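Local coordinates for protein papain-like protease (Human betacoronavirus 2c EMC/2012, PDB 4RNA) that probably cleaves the viral polyprotein as a papain-like cysteine protease and, as in related coronaviruses, may strip ubiquitin-like modifiers from host proteins, at residues V118-D123 and Y281-L286; K126-V131 and A179-S184; M187-W192 and V201-L206; R221-Y226 and H235-E240; P263-F268 and T310-P315. One frame throughout, in Å; residues are numbered along the deposited sequence.

Overall arrangement
The contacts run from the middle of the chain into its zinc-bearing extension. Interaction 1 packs helix 115-122 on strand 280-287, and interaction 5 lies about 10 Å away, centre to centre, on the same sheet, where strand 267-272 joins 280-287 to 304-315. Interaction 2, a small two-stranded ladder following the helix of interaction 1, touches interaction 3 through Leu206. Interactions 3 and 4, centres about 11 Å apart, are two hairpins of one sheet, joined where strand 186-193 pairs with 233-242; both touch the second subunit. Along the chain the segments of interactions 1 and 5 alternate, while 2, 3 and 4 close one after another, between the two segments of interaction 1. The layout is consistent with the thumb, palm and zinc-bearing fingers of coronavirus papain-like proteases.

Interaction 1: V118-D123 and Y281-L286; sequences VIMTLD and YVHARL
Met120 lays its CB squarely over the imidazole of His283, 3.4 Å from the ring centroid and 15° off the normal, in the tight heart of the contact. Its chain is bent at chi3, and CE comes over one face of the Arg285 guanidinium. That guanidinium is held twice. NE donates to His283 NE2 at 2.9 Å, within both group planes and at 170°, while NH2 reaches Met120 O at 2.8 Å through a more bent bond of 134°. His283 ND1 is bonded to Asn269, an arrangement consistent with a neutral ring protonated at ND1. Helix 115-122 thus rests on strand 280-287, as the central helix does on the β-sheet part of papain-like folds. Thr121 OG1 stands obliquely to the imidazole, 3.5 Å from CE1, and finds its polar partners in Ala117 and Asn269. The Asp123 end is looser: a water donates to Asp123 OD2 and accepts only a weak bond from Arg285 NH2, and the carboxylate is engaged mainly by Arg104 and His142.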
# COMPACT_ATOMS: atom_id res chain seq x y z
N VAL A 118 11.31 8.26 -8.35
CA VAL A 118 11.63 7.74 -7.02
C VAL A 118 13.08 7.28 -6.88
O VAL A 118 13.76 7.62 -5.90
CB VAL A 118 10.71 6.52 -6.69
CG1 VAL A 118 11.24 5.77 -5.46
CG2 VAL A 118 9.30 7.00 -6.45
N ILE A 119 13.56 6.45 -7.82
CA ILE A 119 14.89 5.85 -7.70
C ILE A 119 16.04 6.90 -7.82
O ILE A 119 16.98 6.93 -7.01
CB ILE A 119 15.06 4.69 -8.77
CG1 ILE A 119 14.17 3.48 -8.40
CG2 ILE A 119 16.51 4.22 -8.91
CD1 ILE A 119 13.79 2.71 -9.64
N MET A 120 15.91 7.81 -8.75
CA MET A 120 16.91 8.91 -8.91
C MET A 120 16.94 9.85 -7.74
O MET A 120 17.99 10.39 -7.48
CB MET A 120 16.59 9.73 -10.17
CG MET A 120 16.83 8.85 -11.37
SD MET A 120 16.86 9.78 -12.93
CE MET A 120 18.45 10.57 -12.72
N THR A 121 15.80 10.00 -7.01
CA THR A 121 15.78 10.83 -5.83
C THR A 121 16.45 10.04 -4.69
O THR A 121 17.33 10.61 -3.96
CB THR A 121 14.34 11.21 -5.41
OG1 THR A 121 13.73 12.00 -6.40
CG2 THR A 121 14.34 12.06 -4.07
N LEU A 122 16.10 8.75 -4.53
CA LEU A 122 16.71 7.95 -3.41
C LEU A 122 18.21 7.82 -3.62
O LEU A 122 18.98 7.76 -2.70
CB LEU A 122 16.14 6.49 -3.35
CG LEU A 122 14.66 6.35 -2.94
CD1 LEU A 122 14.24 4.89 -3.24
CD2 LEU A 122 14.55 6.71 -1.43
N ASP A 123 18.65 7.75 -4.86
CA ASP A 123 20.08 7.71 -5.16
C ASP A 123 20.92 8.92 -4.66
O ASP A 123 22.15 8.80 -4.58
CB ASP A 123 20.31 7.52 -6.68
CG ASP A 123 20.14 6.03 -7.14
OD1 ASP A 123 20.16 5.12 -6.29
OD2 ASP A 123 19.99 5.80 -8.39
N TYR A 281 6.19 11.95 -15.04
CA TYR A 281 7.15 12.45 -14.06
C TYR A 281 8.49 12.67 -14.72
O TYR A 281 8.89 11.88 -15.56
CB TYR A 281 7.35 11.46 -12.87
CG TYR A 281 6.20 11.46 -11.88
CD1 TYR A 281 6.20 12.34 -10.79
CD2 TYR A 281 5.15 10.58 -12.01
CE1 TYR A 281 5.18 12.33 -9.85
CE2 TYR A 281 4.11 10.57 -11.09
CZ TYR A 281 4.13 11.45 -10.01
OH TYR A 281 3.11 11.47 -9.08
N VAL A 282 9.21 13.71 -14.29
CA VAL A 282 10.55 13.98 -14.76
C VAL A 282 11.41 14.30 -13.55
O VAL A 282 11.00 15.04 -12.62
CB VAL A 282 10.52 15.15 -15.78
CG1 VAL A 282 11.91 15.47 -16.34
CG2 VAL A 282 9.54 14.83 -16.91
N HIS A 283 12.63 13.75 -13.53
CA HIS A 283 13.53 14.00 -12.41
C HIS A 283 14.56 15.02 -12.86
O HIS A 283 15.12 14.87 -13.95
CB HIS A 283 14.24 12.72 -11.98
CG HIS A 283 15.25 12.93 -10.85
ND1 HIS A 283 14.87 13.10 -9.62
CD2 HIS A 283 16.64 13.01 -10.85
CE1 HIS A 283 15.92 13.26 -8.79
NE2 HIS A 283 17.04 13.21 -9.54
N ALA A 284 14.84 16.03 -12.03
CA ALA A 284 15.76 17.09 -12.43
C ALA A 284 16.90 17.17 -11.43
O ALA A 284 16.71 17.01 -10.18
CB ALA A 284 15.04 18.45 -12.55
N ARG A 285 18.10 17.37 -11.95
CA ARG A 285 19.27 17.62 -11.05
C ARG A 285 19.99 18.90 -11.41
O ARG A 285 19.96 19.30 -12.57
CB ARG A 285 20.27 16.48 -11.14
CG ARG A 285 19.61 15.12 -11.00
CD ARG A 285 20.54 14.27 -10.26
NE ARG A 285 19.92 13.02 -9.85
CZ ARG A 285 20.66 11.94 -9.65
NH1 ARG A 285 21.96 12.00 -9.91
NH2 ARG A 285 20.11 10.79 -9.25
N LEU A 286 20.61 19.53 -10.42
CA LEU A 286 21.36 20.76 -10.64
C LEU A 286 22.84 20.47 -10.64
O LEU A 286 23.44 20.16 -9.58
CB LEU A 286 21.11 21.77 -9.53
CG LEU A 286 19.67 22.33 -9.31
CD1 LEU A 286 19.79 23.80 -8.97
CD2 LEU A 286 18.65 22.11 -10.41
O HOH W 1 20.37 7.99 -10.37

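Interaction 2: K126-V131 and A179-S184; sequences KDIKFV and AELCCS
Lys129 and Glu180 form the hydrogen-bonded pair of a short antiparallel ladder, Glu180 N to Lys129 O at 2.7 Å and Lys129 N to Glu180 O at 3.0 Å, which Cys182 N extends to Asp127 O. On the face bearing this pair the lysine and glutamate side chains extend alongside each other, in one direction. Bends at chi3 (64°) and chi4 (-74°) of the lysine put CE and then NZ near the glutamate, giving a salt bridge of 2.6 Å from NZ that meets OE1 on its anti side, 31° out of the carboxylate plane. Val131 CG1 lies across the same glutamate, 3.7 Å from Glu180 CD, and Cys182 SG touches Lys129 CB at 3.8 Å. The other face is apolar: Phe130 CD1 meets Ala179 CB at 3.8 Å, while Ile128 CG2 and Leu181 CD1 touch loosely. Helix 133-143 packs there through Phe139, which meets the Phe130 ring edge-to-face, and Leu206, just past strand 197-204, rests on Ala179 and Leu181.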
# COMPACT_ATOMS: atom_id res chain seq x y z
N LYS A 126 22.09 10.60 1.55
CA LYS A 126 23.26 10.10 2.20
C LYS A 126 22.79 9.63 3.56
O LYS A 126 21.74 10.06 4.06
CB LYS A 126 24.32 11.22 2.32
CG LYS A 126 24.93 11.65 0.96
CD LYS A 126 25.46 10.47 0.11
CE LYS A 126 25.16 10.63 -1.39
NZ LYS A 126 25.27 9.38 -2.19
N ASP A 127 23.57 8.75 4.16
CA ASP A 127 23.34 8.37 5.56
C ASP A 127 22.03 7.65 5.85
O ASP A 127 21.56 7.70 6.99
CB ASP A 127 23.46 9.59 6.49
CG ASP A 127 24.84 10.21 6.43
OD1 ASP A 127 25.82 9.48 6.71
OD2 ASP A 127 24.94 11.41 6.06
N ILE A 128 21.46 6.99 4.84
CA ILE A 128 20.28 6.15 5.01
C ILE A 128 20.63 4.67 4.84
O ILE A 128 21.54 4.31 4.07
CB ILE A 128 19.16 6.47 3.99
CG1 ILE A 128 19.63 6.13 2.58
CG2 ILE A 128 18.73 7.94 4.13
CD1 ILE A 128 18.53 6.27 1.52
N LYS A 129 19.92 3.86 5.61
CA LYS A 129 19.99 2.41 5.58
C LYS A 129 18.55 1.88 5.78
O LYS A 129 17.78 2.46 6.53
CB LYS A 129 20.87 1.90 6.73
CG LYS A 129 21.23 0.42 6.62
CD LYS A 129 21.99 -0.12 7.84
CE LYS A 129 21.16 -0.06 9.12
NZ LYS A 129 21.09 1.35 9.59
N PHE A 130 18.22 0.78 5.10
CA PHE A 130 16.90 0.18 5.21
C PHE A 130 16.88 -0.76 6.39
O PHE A 130 17.81 -1.52 6.57
CB PHE A 130 16.50 -0.51 3.90
CG PHE A 130 16.16 0.48 2.83
CD1 PHE A 130 14.97 1.21 2.92
CD2 PHE A 130 17.05 0.74 1.78
CE1 PHE A 130 14.67 2.17 1.96
CE2 PHE A 130 16.76 1.70 0.82
CZ PHE A 130 15.57 2.43 0.92
N VAL A 131 15.83 -0.69 7.19
CA VAL A 131 15.77 -1.51 8.40
C VAL A 131 15.29 -2.90 7.99
O VAL A 131 15.42 -3.84 8.73
CB VAL A 131 14.89 -0.92 9.53
CG1 VAL A 131 15.36 0.48 9.89
CG2 VAL A 131 13.40 -0.92 9.16
N ALA A 179 13.25 3.13 6.14
CA ALA A 179 14.67 3.41 6.22
C ALA A 179 14.97 4.04 7.56
O ALA A 179 14.06 4.45 8.28
CB ALA A 179 15.12 4.35 5.08
N GLU A 180 16.24 4.13 7.90
CA GLU A 180 16.60 4.90 9.07
C GLU A 180 17.89 5.67 8.76
O GLU A 180 18.69 5.32 7.87
CB GLU A 180 16.78 4.01 10.29
CG GLU A 180 18.15 3.33 10.31
CD GLU A 180 18.29 2.24 11.37
OE1 GLU A 180 18.95 1.22 11.04
OE2 GLU A 180 17.75 2.37 12.51
N LEU A 181 18.06 6.75 9.50
CA LEU A 181 19.17 7.64 9.27
C LEU A 181 20.36 7.08 10.05
O LEU A 181 20.17 6.61 11.17
CB LEU A 181 18.78 9.00 9.85
CG LEU A 181 19.50 10.18 9.21
CD1 LEU A 181 19.18 10.24 7.71
CD2 LEU A 181 19.03 11.44 9.94
N CYS A 182 21.55 7.15 9.48
CA CYS A 182 22.78 6.67 10.16
C CYS A 182 23.48 7.76 10.97
O CYS A 182 24.59 7.57 11.43
CB CYS A 182 23.74 6.10 9.13
SG CYS A 182 23.02 4.65 8.29
N CYS A 183 22.85 8.92 11.10
CA CYS A 183 23.40 10.03 11.86
C CYS A 183 22.24 10.68 12.66
O CYS A 183 21.11 10.20 12.56
CB CYS A 183 24.09 11.02 10.90
SG CYS A 183 23.09 11.84 9.60
N SER A 184 22.52 11.75 13.41
CA SER A 184 21.52 12.56 14.09
C SER A 184 20.74 13.46 13.15
O SER A 184 21.32 13.98 12.19
CB SER A 184 22.27 13.52 14.99
OG SER A 184 22.44 12.90 16.23

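Interaction 3: M187-W192 and V201-L206; sequences MVWREW and VVLQGL
Met187 CG is anti to the backbone N (chi1 -164°), whereas Leu203 CG is anti to its carbonyl carbon (chi1 -59°), and the two side chains extend alongside each other. A bend at chi3 of Met187 (59°) places CE at the edge of the Trp189 indole, near its plane; its modelled closeness to Leu203 CD1 is doubtful. On the same face Trp189 CB packs against Val201 CB at 4.2 Å, and Leu203 CD1 stands at the edge of the indole, 4.3 Å from Trp189 CD1. Along its own strand, Trp189 NE1 makes a weak bond to Met187 SD at 3.5 Å. On the opposite face Val188 CG1 approaches Val202 CG2 to 4.2 Å. Between the faces runs a regular antiparallel ladder. Met187 and Leu203 exchange two backbone bonds, Leu203 N to Met187 O being 2.8 Å long, and Trp189 and Val201 exchange two more. This β-hairpin, strands 186-193 and 197-204, leads to the zinc site that contains Cys193 and Cys196. Trp189 also meets Arg236 in a cation-pi contact, and Glu191, salt-bridged to Arg236 and Arg234, also accepts a hydrogen bond from Ala64 N of the second subunit. Between 187-192 and 201-206 the hydrogen bonding is thus all backbone to backbone and the side chains add apolar contact; charge pairing lies just beside it, in the Arg190-Asp200 salt bridge.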
# COMPACT_ATOMS: atom_id res chain seq x y z
N MET A 187 14.38 18.26 14.34
CA MET A 187 13.51 19.32 13.83
C MET A 187 12.64 19.78 15.02
O MET A 187 11.95 18.94 15.62
CB MET A 187 12.68 18.76 12.69
CG MET A 187 12.00 19.80 11.82
SD MET A 187 10.90 18.97 10.64
CE MET A 187 9.84 18.13 11.77
N VAL A 188 12.72 21.08 15.39
CA VAL A 188 11.89 21.59 16.52
C VAL A 188 10.91 22.65 16.03
O VAL A 188 11.32 23.71 15.59
CB VAL A 188 12.74 22.12 17.67
CG1 VAL A 188 11.87 22.40 18.89
CG2 VAL A 188 13.85 21.13 18.03
N TRP A 189 9.61 22.34 16.11
CA TRP A 189 8.50 23.26 15.90
C TRP A 189 8.07 23.86 17.20
O TRP A 189 8.02 23.18 18.23
CB TRP A 189 7.30 22.55 15.25
CG TRP A 189 7.61 22.09 13.86
CD1 TRP A 189 8.08 20.85 13.48
CD2 TRP A 189 7.50 22.86 12.61
NE1 TRP A 189 8.28 20.80 12.12
CE2 TRP A 189 7.92 21.97 11.54
CE3 TRP A 189 7.09 24.17 12.29
CZ2 TRP A 189 7.93 22.36 10.20
CZ3 TRP A 189 7.12 24.56 10.94
CH2 TRP A 189 7.55 23.67 9.93
N ARG A 190 7.83 25.16 17.19
CA ARG A 190 7.28 25.80 18.38
C ARG A 190 5.92 26.36 17.98
O ARG A 190 5.75 27.01 16.87
CB ARG A 190 8.22 26.85 18.96
CG ARG A 190 7.67 27.59 20.20
CD ARG A 190 8.78 28.43 20.84
NE ARG A 190 9.76 27.56 21.46
CZ ARG A 190 11.02 27.89 21.71
NH1 ARG A 190 11.48 29.09 21.37
NH2 ARG A 190 11.83 27.00 22.28
N GLU A 191 4.96 26.09 18.85
CA GLU A 191 3.62 26.66 18.75
C GLU A 191 3.42 27.56 19.99
O GLU A 191 3.68 27.15 21.13
CB GLU A 191 2.59 25.52 18.68
CG GLU A 191 2.66 24.79 17.35
CD GLU A 191 1.54 23.77 17.11
OE1 GLU A 191 0.72 23.52 18.03
OE2 GLU A 191 1.49 23.21 15.98
N TRP A 192 2.97 28.80 19.77
CA TRP A 192 2.78 29.67 20.96
C TRP A 192 1.69 30.69 20.82
O TRP A 192 1.29 31.10 19.70
CB TRP A 192 4.10 30.31 21.42
CG TRP A 192 4.48 31.46 20.56
CD1 TRP A 192 4.29 32.84 20.81
CD2 TRP A 192 5.09 31.40 19.21
NE1 TRP A 192 4.73 33.60 19.75
CE2 TRP A 192 5.22 32.80 18.75
CE3 TRP A 192 5.48 30.36 18.35
CZ2 TRP A 192 5.75 33.12 17.50
CZ3 TRP A 192 6.02 30.68 17.08
CH2 TRP A 192 6.20 32.03 16.68
N VAL A 201 7.16 20.74 19.59
CA VAL A 201 7.12 19.40 18.95
C VAL A 201 8.50 19.10 18.34
O VAL A 201 8.98 19.82 17.44
CB VAL A 201 6.09 19.35 17.77
CG1 VAL A 201 5.94 17.93 17.24
CG2 VAL A 201 4.74 19.89 18.20
N VAL A 202 9.15 18.06 18.84
CA VAL A 202 10.47 17.63 18.38
C VAL A 202 10.35 16.37 17.52
O VAL A 202 9.78 15.35 17.98
CB VAL A 202 11.40 17.34 19.58
CG1 VAL A 202 12.79 16.84 19.15
CG2 VAL A 202 11.45 18.53 20.52
N LEU A 203 10.87 16.43 16.29
CA LEU A 203 11.03 15.24 15.44
C LEU A 203 12.52 14.92 15.24
O LEU A 203 13.36 15.84 15.16
CB LEU A 203 10.35 15.48 14.07
CG LEU A 203 8.86 15.78 14.23
CD1 LEU A 203 8.35 16.58 13.05
CD2 LEU A 203 8.08 14.49 14.41
N GLN A 204 12.86 13.62 15.19
CA GLN A 204 14.24 13.12 15.07
C GLN A 204 14.38 12.12 13.94
O GLN A 204 13.39 11.61 13.47
CB GLN A 204 14.66 12.38 16.35
CG GLN A 204 14.11 13.09 17.57
CD GLN A 204 14.74 12.59 18.82
OE1 GLN A 204 15.94 12.76 19.01
NE2 GLN A 204 13.93 11.99 19.69
N GLY A 205 15.63 11.84 13.54
CA GLY A 205 15.93 10.89 12.46
C GLY A 205 15.36 11.30 11.13
O GLY A 205 15.28 12.52 10.77
N LEU A 206 14.95 10.30 10.37
CA LEU A 206 14.37 10.55 9.06
C LEU A 206 13.18 11.46 9.08
O LEU A 206 12.98 12.20 8.13
CB LEU A 206 13.95 9.23 8.40
CG LEU A 206 15.09 8.56 7.68
CD1 LEU A 206 14.56 7.30 7.02
CD2 LEU A 206 15.62 9.50 6.63

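Interaction 4: R221-Y226 and H235-E240; sequences RARMTY and HRQLVE
Thr225 and His235 run alongside each other, with the threonine hydroxyl at the edge of the imidazole, near its plane. The bond between Thr225 OG1 and His235 ND1 is modelled very short at 2.5 Å, a length that is doubtful, and either could be the donor. Arg223 also runs alongside the histidine, its guanidinium plane turned 85° from the imidazole, and its CD comes to 3.7 Å from His235 ND1. Gln237 instead slants across Arg223: both chains leave with CG anti to the backbone N, and Gln237 OE1 rests 3.2 Å from Arg223 CB, a contact with carbon. On the opposite face Met224 and Arg236 are a hydrogen-bonded pair, Met224 N pointing straight at Arg236 O (2.9 Å, 180°). Before Met224 the chain leaves the ladder, and waters bridge the backbones. One gives hydrogens to Arg221 O and Leu238 O and accepts from Gln237 NE2; another joins Ala222 O to Leu238 N. Arg18 of the second subunit makes a cation-pi contact with Tyr226. The hairpin of strands 224-227 and 233-242 belongs to the zinc-bearing extension, the zinc ion lying about 9 Å from the His235 side chain. Strand 186-193 pairs with 233-242, where Val239 and Glu240 form a classic β-bulge facing Val188.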
# COMPACT_ATOMS: atom_id res chain seq x y z
N ARG A 221 10.35 27.69 6.98
CA ARG A 221 10.82 28.40 8.19
C ARG A 221 9.92 29.60 8.55
O ARG A 221 10.10 30.28 9.57
CB ARG A 221 12.26 28.88 7.94
CG ARG A 221 13.30 27.77 7.95
CD ARG A 221 14.62 28.36 7.45
NE ARG A 221 15.70 27.36 7.50
CZ ARG A 221 17.00 27.61 7.29
NH1 ARG A 221 17.42 28.84 7.06
NH2 ARG A 221 17.88 26.61 7.32
N ALA A 222 8.98 29.89 7.68
CA ALA A 222 8.11 31.07 7.91
C ALA A 222 7.17 30.86 9.11
O ALA A 222 6.83 29.74 9.47
CB ALA A 222 7.27 31.38 6.66
N ARG A 223 6.65 31.97 9.64
CA ARG A 223 5.73 31.95 10.77
C ARG A 223 4.31 31.79 10.23
O ARG A 223 3.93 32.45 9.27
CB ARG A 223 5.85 33.25 11.61
CG ARG A 223 5.00 33.25 12.89
CD ARG A 223 5.11 34.56 13.72
NE ARG A 223 4.48 35.69 13.04
CZ ARG A 223 5.12 36.79 12.63
NH1 ARG A 223 6.41 36.94 12.89
NH2 ARG A 223 4.46 37.75 12.01
N MET A 224 3.53 30.87 10.82
CA MET A 224 2.09 30.82 10.53
C MET A 224 1.34 31.22 11.77
O MET A 224 1.76 30.90 12.93
CB MET A 224 1.60 29.41 10.10
CG MET A 224 0.07 29.34 9.94
SD MET A 224 -0.60 27.70 9.58
CE MET A 224 -0.19 26.84 11.11
N THR A 225 0.21 31.88 11.54
CA THR A 225 -0.59 32.44 12.61
C THR A 225 -2.09 32.12 12.40
O THR A 225 -2.61 32.21 11.31
CB THR A 225 -0.36 33.99 12.66
OG1 THR A 225 1.02 34.27 13.00
CG2 THR A 225 -1.36 34.69 13.63
N TYR A 226 -2.82 31.77 13.45
CA TYR A 226 -4.29 31.67 13.25
C TYR A 226 -4.94 31.95 14.64
O TYR A 226 -4.20 32.33 15.59
CB TYR A 226 -4.66 30.28 12.65
CG TYR A 226 -4.08 29.15 13.48
CD1 TYR A 226 -2.72 28.75 13.32
CD2 TYR A 226 -4.87 28.50 14.42
CE1 TYR A 226 -2.19 27.73 14.12
CE2 TYR A 226 -4.35 27.50 15.22
CZ TYR A 226 -3.01 27.12 15.06
OH TYR A 226 -2.56 26.09 15.86
N HIS A 235 0.63 31.12 17.03
CA HIS A 235 1.60 30.99 15.94
C HIS A 235 2.28 29.64 15.87
O HIS A 235 2.40 28.93 16.86
CB HIS A 235 2.72 32.02 16.15
CG HIS A 235 2.22 33.40 16.38
ND1 HIS A 235 1.82 34.20 15.36
CD2 HIS A 235 2.01 34.11 17.56
CE1 HIS A 235 1.41 35.41 15.86
NE2 HIS A 235 1.50 35.34 17.21
N ARG A 236 2.76 29.25 14.71
CA ARG A 236 3.53 28.02 14.56
C ARG A 236 4.81 28.37 13.78
O ARG A 236 4.70 28.98 12.67
CB ARG A 236 2.67 26.99 13.77
CG ARG A 236 3.38 25.82 13.10
CD ARG A 236 2.38 24.70 12.74
NE ARG A 236 3.02 23.50 12.17
CZ ARG A 236 3.53 22.50 12.87
NH1 ARG A 236 3.47 22.49 14.21
NH2 ARG A 236 4.08 21.47 12.23
N GLN A 237 5.95 28.00 14.30
CA GLN A 237 7.18 28.28 13.56
C GLN A 237 8.26 27.26 13.80
O GLN A 237 8.44 26.80 14.93
CB GLN A 237 7.69 29.73 13.87
CG GLN A 237 8.92 30.16 13.11
CD GLN A 237 9.23 31.64 13.33
OE1 GLN A 237 8.32 32.47 13.55
NE2 GLN A 237 10.51 31.96 13.31
N LEU A 238 9.01 26.92 12.74
CA LEU A 238 10.24 26.13 12.90
C LEU A 238 11.39 26.90 13.67
O LEU A 238 11.83 27.96 13.26
CB LEU A 238 10.71 25.65 11.51
CG LEU A 238 11.92 24.71 11.49
CD1 LEU A 238 11.70 23.36 12.24
CD2 LEU A 238 12.33 24.50 10.02
N VAL A 239 11.83 26.39 14.83
CA VAL A 239 12.86 27.12 15.56
C VAL A 239 14.26 26.44 15.56
O VAL A 239 15.30 27.10 15.77
CB VAL A 239 12.41 27.43 17.00
CG1 VAL A 239 11.28 28.49 16.96
CG2 VAL A 239 11.98 26.15 17.71
N GLU A 240 14.29 25.15 15.27
CA GLU A 240 15.61 24.50 15.15
C GLU A 240 15.53 23.37 14.14
O GLU A 240 14.54 22.65 14.05
CB GLU A 240 16.09 23.99 16.50
CG GLU A 240 17.58 23.78 16.55
CD GLU A 240 17.93 22.45 17.18
OE1 GLU A 240 18.42 21.54 16.45
OE2 GLU A 240 17.68 22.29 18.39
O HOH W 2 11.83 29.82 11.39
O HOH W 3 8.30 27.59 10.46
O HOH W 4 0.14 27.30 17.18

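Interaction 5: P263-F268 and T310-P315; sequences PDFVAF and TDVLFP
Leu313 N donates to Ala267 O in a nearly straight bond of 2.8 Å (177°), and the carbonyl O of Leu313 receives Val266 N at 2.9 Å, so both backbone polar atoms of Leu313 are used by neighbouring residues across the way. Next along, Phe268 and Val312 form a non-hydrogen-bonded pair, with Phe268 CB 4.0 Å from Val312 CG2. The aromatic part of the contact lies on this same side. Phe265 sets its CB over one face of the Phe314 ring, 3.7 Å from the centroid, and its own ring turns an edge toward that face in an offset edge-to-face pair, the planes 82° apart and the centroids 5.8 Å. Strand 304-315 here is the long partner in the β-sheet that corresponds to the palm of coronavirus papain-like proteases: it pairs with 267-272, which in turn joins 280-287. Val312 CG1 packs on Phe265, 3.6 Å from its CB. On the other side Val266 straddles two partners, CG2 meeting Leu313 CG obliquely at 3.9 Å while CG1 lies 4.1 Å from Pro315 CD, the valine and proline side chains passing antiparallel. At the far end the carboxylate of Asp311 is buried yet satisfied, OD1 by the hydroxyls of Ser249 and Ser169 and OD2 by Asn269.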
# COMPACT_ATOMS: atom_id res chain seq x y z
N PRO A 263 20.71 28.47 -6.45
CA PRO A 263 19.82 28.02 -5.34
C PRO A 263 20.40 26.81 -4.57
O PRO A 263 21.28 26.08 -5.09
CB PRO A 263 18.54 27.62 -6.06
CG PRO A 263 18.96 27.28 -7.49
CD PRO A 263 20.21 28.09 -7.80
N ASP A 264 19.94 26.61 -3.33
CA ASP A 264 20.54 25.58 -2.47
C ASP A 264 20.03 24.16 -2.75
O ASP A 264 20.64 23.21 -2.31
CB ASP A 264 20.26 25.89 -1.01
CG ASP A 264 20.85 27.21 -0.60
OD1 ASP A 264 21.94 27.53 -1.14
OD2 ASP A 264 20.21 27.91 0.23
N PHE A 265 18.92 24.02 -3.48
CA PHE A 265 18.38 22.67 -3.67
C PHE A 265 19.29 21.98 -4.70
O PHE A 265 19.95 22.67 -5.48
CB PHE A 265 16.89 22.67 -4.01
CG PHE A 265 16.51 23.59 -5.15
CD1 PHE A 265 16.62 23.15 -6.45
CD2 PHE A 265 16.06 24.91 -4.91
CE1 PHE A 265 16.31 23.98 -7.52
CE2 PHE A 265 15.72 25.74 -5.97
CZ PHE A 265 15.87 25.27 -7.27
N VAL A 266 19.37 20.67 -4.65
CA VAL A 266 20.25 19.88 -5.52
C VAL A 266 19.48 19.12 -6.58
O VAL A 266 20.05 18.64 -7.55
CB VAL A 266 21.23 18.97 -4.72
CG1 VAL A 266 22.06 19.82 -3.73
CG2 VAL A 266 20.48 17.85 -4.03
N ALA A 267 18.18 18.92 -6.37
CA ALA A 267 17.36 18.14 -7.29
C ALA A 267 15.88 18.32 -6.99
O ALA A 267 15.53 18.75 -5.92
CB ALA A 267 17.68 16.62 -7.24
N PHE A 268 15.01 18.04 -7.96
CA PHE A 268 13.58 18.12 -7.72
C PHE A 268 12.83 17.26 -8.71
O PHE A 268 13.35 16.99 -9.80
CB PHE A 268 13.07 19.60 -7.76
CG PHE A 268 13.35 20.32 -9.06
CD1 PHE A 268 14.58 20.93 -9.28
CD2 PHE A 268 12.41 20.32 -10.05
CE1 PHE A 268 14.88 21.60 -10.46
CE2 PHE A 268 12.68 21.00 -11.24
CZ PHE A 268 13.91 21.64 -11.44
N THR A 310 7.12 18.96 -7.64
CA THR A 310 6.49 18.13 -6.62
C THR A 310 7.47 17.99 -5.46
O THR A 310 7.40 18.78 -4.58
CB THR A 310 6.06 16.76 -7.17
OG1 THR A 310 7.14 16.11 -7.91
CG2 THR A 310 4.83 16.88 -8.06
N ASP A 311 8.39 17.03 -5.50
CA ASP A 311 9.40 16.89 -4.41
C ASP A 311 10.64 17.75 -4.67
O ASP A 311 11.03 17.95 -5.78
CB ASP A 311 9.86 15.47 -4.31
CG ASP A 311 8.74 14.50 -4.42
OD1 ASP A 311 7.93 14.48 -3.44
OD2 ASP A 311 8.69 13.77 -5.46
N VAL A 312 11.32 18.23 -3.64
CA VAL A 312 12.52 19.05 -3.84
C VAL A 312 13.53 18.60 -2.85
O VAL A 312 13.14 18.46 -1.68
CB VAL A 312 12.24 20.59 -3.63
CG1 VAL A 312 13.53 21.42 -3.83
CG2 VAL A 312 11.13 21.12 -4.56
N LEU A 313 14.77 18.39 -3.27
CA LEU A 313 15.81 17.91 -2.27
C LEU A 313 16.81 19.01 -1.88
O LEU A 313 17.46 19.57 -2.73
CB LEU A 313 16.57 16.68 -2.86
CG LEU A 313 17.66 16.03 -2.02
CD1 LEU A 313 17.12 15.67 -0.59
CD2 LEU A 313 18.14 14.81 -2.76
N PHE A 314 17.10 19.18 -0.57
CA PHE A 314 17.98 20.18 -0.15
C PHE A 314 19.10 19.49 0.61
O PHE A 314 18.93 18.35 1.06
CB PHE A 314 17.27 21.19 0.80
CG PHE A 314 16.35 22.16 0.10
CD1 PHE A 314 14.99 21.86 -0.13
CD2 PHE A 314 16.86 23.42 -0.31
CE1 PHE A 314 14.14 22.77 -0.82
CE2 PHE A 314 16.03 24.32 -1.02
CZ PHE A 314 14.69 23.99 -1.29
N PRO A 315 20.26 20.17 0.71
CA PRO A 315 21.45 19.71 1.50
C PRO A 315 21.13 19.78 2.98
O PRO A 315 20.00 20.15 3.33
CB PRO A 315 22.56 20.70 1.11
CG PRO A 315 21.94 21.79 0.31
CD PRO A 315 20.58 21.31 -0.20